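Local coordinates for starch synthase I (Hordeum vulgare, PDB 4HLN), which is a plant starch synthase built as a two-domain glycosyltransferase of the GT-B type, with a glycan bound on its C-terminal domain in this structure, at residues 388-400 with 609-621. Numbering follows the deposited sequence.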
ATOM      1  N   VAL A 388      -7.398 -11.834  12.300  1.00 55.87           N
ATOM      2  CA  VAL A 388      -7.574 -10.387  12.236  1.00 47.28           C
ATOM      3  C   VAL A 388      -6.803  -9.732  11.107  1.00 44.75           C
ATOM      4  O   VAL A 388      -6.625  -8.513  11.107  1.00 55.61           O
ATOM      5  CB  VAL A 388      -7.220  -9.690  13.576  1.00 49.01           C
ATOM      6  CG1 VAL A 388      -8.259 -10.037  14.622  1.00 31.79           C
ATOM      7  CG2 VAL A 388      -5.813 -10.079  14.051  1.00 39.81           C
ATOM      8  N   LEU A 389      -6.359 -10.536  10.141  1.00 40.44           N
ATOM      9  CA  LEU A 389      -5.594 -10.019   9.003  1.00 36.37           C
ATOM     10  C   LEU A 389      -6.453  -9.664   7.799  1.00 47.29           C
ATOM     11  O   LEU A 389      -7.457 -10.327   7.523  1.00 57.69           O
ATOM     12  CB  LEU A 389      -4.523 -11.018   8.567  1.00 49.85           C
ATOM     13  CG  LEU A 389      -3.391 -11.301   9.549  1.00 56.72           C
ATOM     14  CD1 LEU A 389      -2.312 -12.145   8.888  1.00 41.83           C
ATOM     15  CD2 LEU A 389      -2.806 -10.005  10.084  1.00 54.27           C
ATOM     16  N   ASN A 390      -6.040  -8.616   7.086  1.00 43.90           N
ATOM     17  CA  ASN A 390      -6.675  -8.182   5.841  1.00 32.67           C
ATOM     18  C   ASN A 390      -5.628  -7.522   4.979  1.00 41.75           C
ATOM     19  O   ASN A 390      -4.660  -6.953   5.490  1.00 47.85           O
ATOM     20  CB  ASN A 390      -7.791  -7.172   6.109  1.00 36.17           C
ATOM     21  CG  ASN A 390      -8.810  -7.665   7.129  1.00 58.78           C
ATOM     22  OD1 ASN A 390      -8.690  -7.421   8.347  1.00 68.43           O
ATOM     23  ND2 ASN A 390      -9.825  -8.357   6.635  1.00 53.23           N
ATOM     24  N   GLY A 391      -5.817  -7.589   3.666  1.00 43.82           N
ATOM     25  CA  GLY A 391      -4.884  -6.957   2.754  1.00 43.05           C
ATOM     26  C   GLY A 391      -5.100  -5.459   2.665  1.00 54.48           C
ATOM     27  O   GLY A 391      -6.160  -4.949   3.037  1.00 58.78           O
ATOM     28  N   ILE A 392      -4.088  -4.747   2.181  1.00 55.55           N
ATOM     29  CA  ILE A 392      -4.227  -3.323   1.918  1.00 53.30           C
ATOM     30  C   ILE A 392      -5.211  -3.158   0.770  1.00 52.49           C
ATOM     31  O   ILE A 392      -5.162  -3.903  -0.191  1.00 52.38           O
ATOM     32  CB  ILE A 392      -2.898  -2.689   1.478  1.00 56.38           C
ATOM     33  CG1 ILE A 392      -1.729  -3.184   2.340  1.00 61.11           C
ATOM     34  CG2 ILE A 392      -3.010  -1.184   1.513  1.00 58.40           C
ATOM     35  CD1 ILE A 392      -1.242  -2.192   3.358  1.00 62.85           C
ATOM     36  N   VAL A 393      -6.120  -2.199   0.867  1.00 62.74           N
ATOM     37  CA  VAL A 393      -7.027  -1.927  -0.244  1.00 56.89           C
ATOM     38  C   VAL A 393      -6.877  -0.479  -0.662  1.00 50.08           C
ATOM     39  O   VAL A 393      -6.915   0.422   0.183  1.00 45.96           O
ATOM     40  CB  VAL A 393      -8.506  -2.217   0.107  1.00 60.59           C
ATOM     41  CG1 VAL A 393      -9.431  -1.844  -1.072  1.00 33.96           C
ATOM     42  CG2 VAL A 393      -8.686  -3.682   0.492  1.00 62.66           C
ATOM     43  N   ASN A 394      -6.691  -0.270  -1.966  1.00 46.54           N
ATOM     44  CA  ASN A 394      -6.477   1.062  -2.522  1.00 44.09           C
ATOM     45  C   ASN A 394      -7.578   1.480  -3.509  1.00 46.65           C
ATOM     46  O   ASN A 394      -8.433   0.674  -3.889  1.00 48.29           O
ATOM     47  CB  ASN A 394      -5.083   1.163  -3.176  1.00 43.51           C
ATOM     48  CG  ASN A 394      -3.922   0.907  -2.178  1.00 63.89           C
ATOM     49  OD1 ASN A 394      -3.108  -0.001  -2.370  1.00 59.15           O
ATOM     50  ND2 ASN A 394      -3.842   1.726  -1.128  1.00 58.10           N
ATOM     51  N   GLY A 395      -7.567   2.751  -3.902  1.00 46.79           N
ATOM     52  CA  GLY A 395      -8.490   3.242  -4.909  1.00 46.03           C
ATOM     53  C   GLY A 395      -7.752   4.004  -5.994  1.00 53.99           C
ATOM     54  O   GLY A 395      -6.538   4.233  -5.895  1.00 61.06           O
ATOM     55  N   ILE A 396      -8.479   4.404  -7.033  1.00 43.46           N
ATOM     56  CA  ILE A 396      -7.897   5.207  -8.098  1.00 54.93           C
ATOM     57  C   ILE A 396      -8.836   6.347  -8.393  1.00 55.39           C
ATOM     58  O   ILE A 396     -10.027   6.237  -8.123  1.00 57.05           O
ATOM     59  CB  ILE A 396      -7.707   4.399  -9.420  1.00 42.25           C
ATOM     60  CG1 ILE A 396      -9.058   4.152 -10.097  1.00 40.48           C
ATOM     61  CG2 ILE A 396      -6.959   3.092  -9.168  1.00 43.40           C
ATOM     62  CD1 ILE A 396      -9.016   3.154 -11.244  1.00 42.49           C
ATOM     63  N   ASP A 397      -8.295   7.429  -8.955  1.00 56.38           N
ATOM     64  CA  ASP A 397      -9.093   8.553  -9.445  1.00 50.38           C
ATOM     65  C   ASP A 397      -9.761   8.216 -10.779  1.00 61.60           C
ATOM     66  O   ASP A 397      -9.084   8.068 -11.800  1.00 67.62           O
ATOM     67  CB  ASP A 397      -8.207   9.785  -9.615  1.00 58.92           C
ATOM     68  CG  ASP A 397      -8.998  11.026  -9.982  1.00 83.47           C
ATOM     69  OD1 ASP A 397     -10.172  10.886 -10.409  1.00 81.84           O
ATOM     70  OD2 ASP A 397      -8.440  12.141  -9.847  1.00 92.92           O
ATOM     71  N   ILE A 398     -11.085   8.107 -10.781  1.00 59.56           N
ATOM     72  CA  ILE A 398     -11.784   7.670 -11.981  1.00 65.51           C
ATOM     73  C   ILE A 398     -12.106   8.848 -12.895  1.00 71.18           C
ATOM     74  O   ILE A 398     -12.716   8.686 -13.954  1.00 72.61           O
ATOM     75  CB  ILE A 398     -13.055   6.880 -11.650  1.00 67.44           C
ATOM     76  CG1 ILE A 398     -13.994   7.741 -10.804  1.00 76.00           C
ATOM     77  CG2 ILE A 398     -12.699   5.572 -10.932  1.00 55.03           C
ATOM     78  CD1 ILE A 398     -15.322   7.082 -10.498  1.00 78.01           C
ATOM     79  N   ASN A 399     -11.686  10.038 -12.489  1.00 70.43           N
ATOM     80  CA  ASN A 399     -11.770  11.179 -13.386  1.00 75.19           C
ATOM     81  C   ASN A 399     -10.603  11.136 -14.357  1.00 74.80           C
ATOM     82  O   ASN A 399     -10.741  11.477 -15.528  1.00 84.81           O
ATOM     83  CB  ASN A 399     -11.783  12.490 -12.604  1.00 83.75           C
ATOM     84  CG  ASN A 399     -12.915  12.546 -11.588  1.00 90.96           C
ATOM     85  OD1 ASN A 399     -12.698  12.886 -10.420  1.00 96.17           O
ATOM     86  ND2 ASN A 399     -14.127  12.197 -12.026  1.00 77.88           N
ATOM     87  N   ASP A 400      -9.452  10.698 -13.860  1.00 72.94           N
ATOM     88  CA  ASP A 400      -8.277  10.488 -14.699  1.00 75.95           C
ATOM     89  C   ASP A 400      -8.364   9.155 -15.447  1.00 70.17           C
ATOM     90  O   ASP A 400      -7.928   9.052 -16.589  1.00 71.48           O
ATOM     91  CB  ASP A 400      -6.995  10.530 -13.862  1.00 89.54           C
ATOM     92  CG  ASP A 400      -6.818  11.847 -13.116  1.00104.30           C
ATOM     93  OD1 ASP A 400      -7.394  12.867 -13.554  1.00109.90           O
ATOM     94  OD2 ASP A 400      -6.097  11.861 -12.089  1.00103.78           O
ATOM     95  N   HIS A 609     -13.404   0.514  -8.177  1.00 52.73           N
ATOM     96  CA  HIS A 609     -12.013   0.715  -7.801  1.00 55.99           C
ATOM     97  C   HIS A 609     -11.820   2.089  -7.184  1.00 51.88           C
ATOM     98  O   HIS A 609     -10.706   2.618  -7.148  1.00 56.70           O
ATOM     99  CB  HIS A 609     -11.099   0.602  -9.025  1.00 65.74           C
ATOM    100  CG  HIS A 609     -11.275  -0.659  -9.811  1.00 69.69           C
ATOM    101  ND1 HIS A 609     -10.925  -1.900  -9.318  1.00 74.30           N
ATOM    102  CD2 HIS A 609     -11.746  -0.866 -11.066  1.00 60.79           C
ATOM    103  CE1 HIS A 609     -11.188  -2.818 -10.232  1.00 77.46           C
ATOM    104  NE2 HIS A 609     -11.687  -2.217 -11.301  1.00 66.21           N
ATOM    105  N   THR A 610     -12.907   2.681  -6.715  1.00 42.36           N
ATOM    106  CA  THR A 610     -12.826   4.006  -6.120  1.00 49.35           C
ATOM    107  C   THR A 610     -12.354   3.923  -4.689  1.00 46.46           C
ATOM    108  O   THR A 610     -12.268   2.851  -4.096  1.00 51.12           O
ATOM    109  CB  THR A 610     -14.183   4.741  -6.130  1.00 50.47           C
ATOM    110  OG1 THR A 610     -15.063   4.161  -5.154  1.00 45.40           O
ATOM    111  CG2 THR A 610     -14.811   4.652  -7.507  1.00 35.18           C
ATOM    112  N   TRP A 611     -12.052   5.085  -4.142  1.00 49.89           N
ATOM    113  CA  TRP A 611     -11.729   5.198  -2.740  1.00 47.99           C
ATOM    114  C   TRP A 611     -12.937   4.982  -1.838  1.00 51.89           C
ATOM    115  O   TRP A 611     -12.796   4.516  -0.713  1.00 62.45           O
ATOM    116  CB  TRP A 611     -11.075   6.548  -2.477  1.00 41.90           C
ATOM    117  CG  TRP A 611      -9.651   6.541  -2.905  1.00 56.34           C
ATOM    118  CD1 TRP A 611      -9.132   7.094  -4.035  1.00 52.02           C
ATOM    119  CD2 TRP A 611      -8.557   5.912  -2.224  1.00 58.51           C
ATOM    120  NE1 TRP A 611      -7.779   6.875  -4.086  1.00 49.98           N
ATOM    121  CE2 TRP A 611      -7.401   6.141  -2.994  1.00 49.14           C
ATOM    122  CE3 TRP A 611      -8.442   5.189  -1.027  1.00 55.89           C
ATOM    123  CZ2 TRP A 611      -6.143   5.673  -2.618  1.00 56.25           C
ATOM    124  CZ3 TRP A 611      -7.198   4.720  -0.655  1.00 54.42           C
ATOM    125  CH2 TRP A 611      -6.060   4.966  -1.449  1.00 56.52           C
ATOM    126  N   ASP A 612     -14.127   5.315  -2.321  1.00 46.76           N
ATOM    127  CA  ASP A 612     -15.329   5.046  -1.541  1.00 53.57           C
ATOM    128  C   ASP A 612     -15.426   3.565  -1.264  1.00 55.94           C
ATOM    129  O   ASP A 612     -15.714   3.145  -0.140  1.00 59.57           O
ATOM    130  CB  ASP A 612     -16.592   5.519  -2.260  1.00 50.21           C
ATOM    131  CG  ASP A 612     -17.041   6.885  -1.796  1.00 73.16           C
ATOM    132  OD1 ASP A 612     -16.837   7.209  -0.600  1.00 69.20           O
ATOM    133  OD2 ASP A 612     -17.591   7.638  -2.632  1.00 90.48           O
ATOM    134  N   HIS A 613     -15.191   2.772  -2.300  1.00 46.94           N
ATOM    135  CA  HIS A 613     -15.294   1.344  -2.149  1.00 54.05           C
ATOM    136  C   HIS A 613     -14.219   0.903  -1.166  1.00 62.27           C
ATOM    137  O   HIS A 613     -14.458   0.067  -0.295  1.00 59.10           O
ATOM    138  CB  HIS A 613     -15.118   0.657  -3.492  1.00 62.30           C
ATOM    139  CG  HIS A 613     -15.289  -0.826  -3.429  1.00 77.36           C
ATOM    140  ND1 HIS A 613     -14.237  -1.683  -3.189  1.00 84.56           N
ATOM    141  CD2 HIS A 613     -16.390  -1.603  -3.565  1.00 80.74           C
ATOM    142  CE1 HIS A 613     -14.681  -2.928  -3.187  1.00 89.49           C
ATOM    143  NE2 HIS A 613     -15.982  -2.907  -3.415  1.00 89.12           N
ATOM    144  N   ALA A 614     -13.038   1.491  -1.300  1.00 56.54           N
ATOM    145  CA  ALA A 614     -11.935   1.161  -0.423  1.00 48.66           C
ATOM    146  C   ALA A 614     -12.255   1.517   1.030  1.00 46.45           C
ATOM    147  O   ALA A 614     -12.042   0.709   1.935  1.00 50.86           O
ATOM    148  CB  ALA A 614     -10.673   1.867  -0.886  1.00 45.16           C
ATOM    149  N   ALA A 615     -12.760   2.731   1.253  1.00 38.98           N
ATOM    150  CA  ALA A 615     -13.074   3.190   2.607  1.00 43.91           C
ATOM    151  C   ALA A 615     -14.176   2.336   3.235  1.00 54.54           C
ATOM    152  O   ALA A 615     -14.174   2.084   4.438  1.00 57.05           O
ATOM    153  CB  ALA A 615     -13.469   4.640   2.600  1.00 40.39           C
ATOM    154  N   GLU A 616     -15.110   1.888   2.407  1.00 48.49           N
ATOM    155  CA  GLU A 616     -16.148   0.975   2.844  1.00 57.35           C
ATOM    156  C   GLU A 616     -15.516  -0.269   3.488  1.00 58.55           C
ATOM    157  O   GLU A 616     -15.935  -0.701   4.568  1.00 58.81           O
ATOM    158  CB  GLU A 616     -16.980   0.584   1.635  1.00 65.67           C
ATOM    159  CG  GLU A 616     -18.375   0.149   1.922  1.00 76.44           C
ATOM    160  CD  GLU A 616     -19.221   0.177   0.659  1.00101.34           C
ATOM    161  OE1 GLU A 616     -18.690   0.574  -0.408  1.00102.19           O
ATOM    162  OE2 GLU A 616     -20.414  -0.190   0.731  1.00109.75           O
ATOM    163  N   GLN A 617     -14.497  -0.829   2.833  1.00 43.29           N
ATOM    164  CA  GLN A 617     -13.799  -2.006   3.349  1.00 44.29           C
ATOM    165  C   GLN A 617     -13.187  -1.725   4.727  1.00 57.78           C
ATOM    166  O   GLN A 617     -13.416  -2.457   5.694  1.00 57.12           O
ATOM    167  CB  GLN A 617     -12.690  -2.437   2.398  1.00 59.42           C
ATOM    168  CG  GLN A 617     -13.066  -2.425   0.945  1.00 75.53           C
ATOM    169  CD  GLN A 617     -14.132  -3.427   0.640  1.00 85.44           C
ATOM    170  OE1 GLN A 617     -13.907  -4.630   0.751  1.00 88.27           O
ATOM    171  NE2 GLN A 617     -15.313  -2.945   0.258  1.00 88.38           N
ATOM    172  N   TYR A 618     -12.394  -0.666   4.818  1.00 51.97           N
ATOM    173  CA  TYR A 618     -11.795  -0.330   6.096  1.00 48.56           C
ATOM    174  C   TYR A 618     -12.877  -0.131   7.151  1.00 47.37           C
ATOM    175  O   TYR A 618     -12.681  -0.457   8.322  1.00 48.47           O
ATOM    176  CB  TYR A 618     -10.895   0.904   5.969  1.00 47.68           C
ATOM    177  CG  TYR A 618      -9.612   0.617   5.221  1.00 53.68           C
ATOM    178  CD1 TYR A 618      -8.489   0.135   5.888  1.00 57.93           C
ATOM    179  CD2 TYR A 618      -9.526   0.809   3.849  1.00 51.41           C
ATOM    180  CE1 TYR A 618      -7.314  -0.147   5.212  1.00 55.70           C
ATOM    181  CE2 TYR A 618      -8.355   0.530   3.162  1.00 56.80           C
ATOM    182  CZ  TYR A 618      -7.249   0.051   3.849  1.00 59.08           C
ATOM    183  OH  TYR A 618      -6.074  -0.226   3.173  1.00 59.52           O
ATOM    184  N   GLU A 619     -14.024   0.398   6.732  1.00 43.45           N
ATOM    185  CA  GLU A 619     -15.108   0.673   7.667  1.00 43.14           C
ATOM    186  C   GLU A 619     -15.603  -0.623   8.290  1.00 40.48           C
ATOM    187  O   GLU A 619     -15.841  -0.698   9.493  1.00 43.85           O
ATOM    188  CB  GLU A 619     -16.248   1.378   6.955  1.00 40.48           C
ATOM    189  CG  GLU A 619     -16.080   2.878   6.813  1.00 44.42           C
ATOM    190  CD  GLU A 619     -17.080   3.463   5.825  1.00 55.54           C
ATOM    191  OE1 GLU A 619     -17.991   2.716   5.391  1.00 55.51           O
ATOM    192  OE2 GLU A 619     -16.946   4.657   5.472  1.00 57.95           O
ATOM    193  N   GLN A 620     -15.746  -1.643   7.452  1.00 39.11           N
ATOM    194  CA  GLN A 620     -16.117  -2.972   7.901  1.00 37.67           C
ATOM    195  C   GLN A 620     -15.132  -3.437   8.967  1.00 44.41           C
ATOM    196  O   GLN A 620     -15.508  -3.822  10.078  1.00 52.44           O
ATOM    197  CB  GLN A 620     -16.103  -3.925   6.699  1.00 35.92           C
ATOM    198  CG  GLN A 620     -16.338  -5.380   7.041  1.00 63.72           C
ATOM    199  CD  GLN A 620     -17.752  -5.639   7.551  1.00 91.60           C
ATOM    200  OE1 GLN A 620     -18.595  -6.168   6.820  1.00 93.60           O
ATOM    201  NE2 GLN A 620     -18.018  -5.266   8.811  1.00 93.88           N
ATOM    202  N   ILE A 621     -13.859  -3.369   8.616  1.00 37.51           N
ATOM    203  CA  ILE A 621     -12.793  -3.764   9.510  1.00 41.15           C
ATOM    204  C   ILE A 621     -12.927  -3.103  10.873  1.00 36.31           C
ATOM    205  O   ILE A 621     -12.922  -3.789  11.889  1.00 51.86           O
ATOM    206  CB  ILE A 621     -11.423  -3.481   8.859  1.00 46.93           C
ATOM    207  CG1 ILE A 621     -11.181  -4.491   7.739  1.00 41.51           C
ATOM    208  CG2 ILE A 621     -10.287  -3.527   9.876  1.00 35.10           C
ATOM    209  CD1 ILE A 621     -10.010  -4.138   6.866  1.00 42.78           C
TER
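His609 O meets two backbone groups: Ile396 N donates to it at 2.9 Å, the donor nearly in line with the C=O although the N-H is bent away from the oxygen, and Gly395 CA makes a CA-H...O contact with the same oxygen at 3.2 Å. Ile396 also lies alongside His609, its CD1 against the histidine CB, while the far end of that imidazole is held by Gly604 O. One residue back, Gly395 lies over one face of the Trp611 indole. Its CA stands 3.7 Å from the centroid of the five-membered ring, only 11° off the normal, a CH-pi contact, and Gly395 N sits over the middle of the same face. With CG anti to the carbonyl carbon (chi1 -78°), Trp611 turns this face to the backbone of Asn394 and Gly395. In the GT-B architecture this is where the polypeptide leaves edge strand 389-391 of the N-terminal Rossmann-like sheet for the second domain, and helix 611-627 is the C-terminal helix that crosses back to pack on the first. Thr610 caps that helix, its OG1 accepting from His613 N. Further along, Val393 N donates to Tyr618 OH at 3.0 Å and 167°, and Val393 O lies at the edge of the phenol ring. The branch of Val393 anti to its own nitrogen, CG1, rests on Ala614 CB at 3.9 Å. Ile621 CD1 meets Asn390 CG at 3.7 Å, Asn390 OD1 accepting a hydrogen bond from Arg357 NH2.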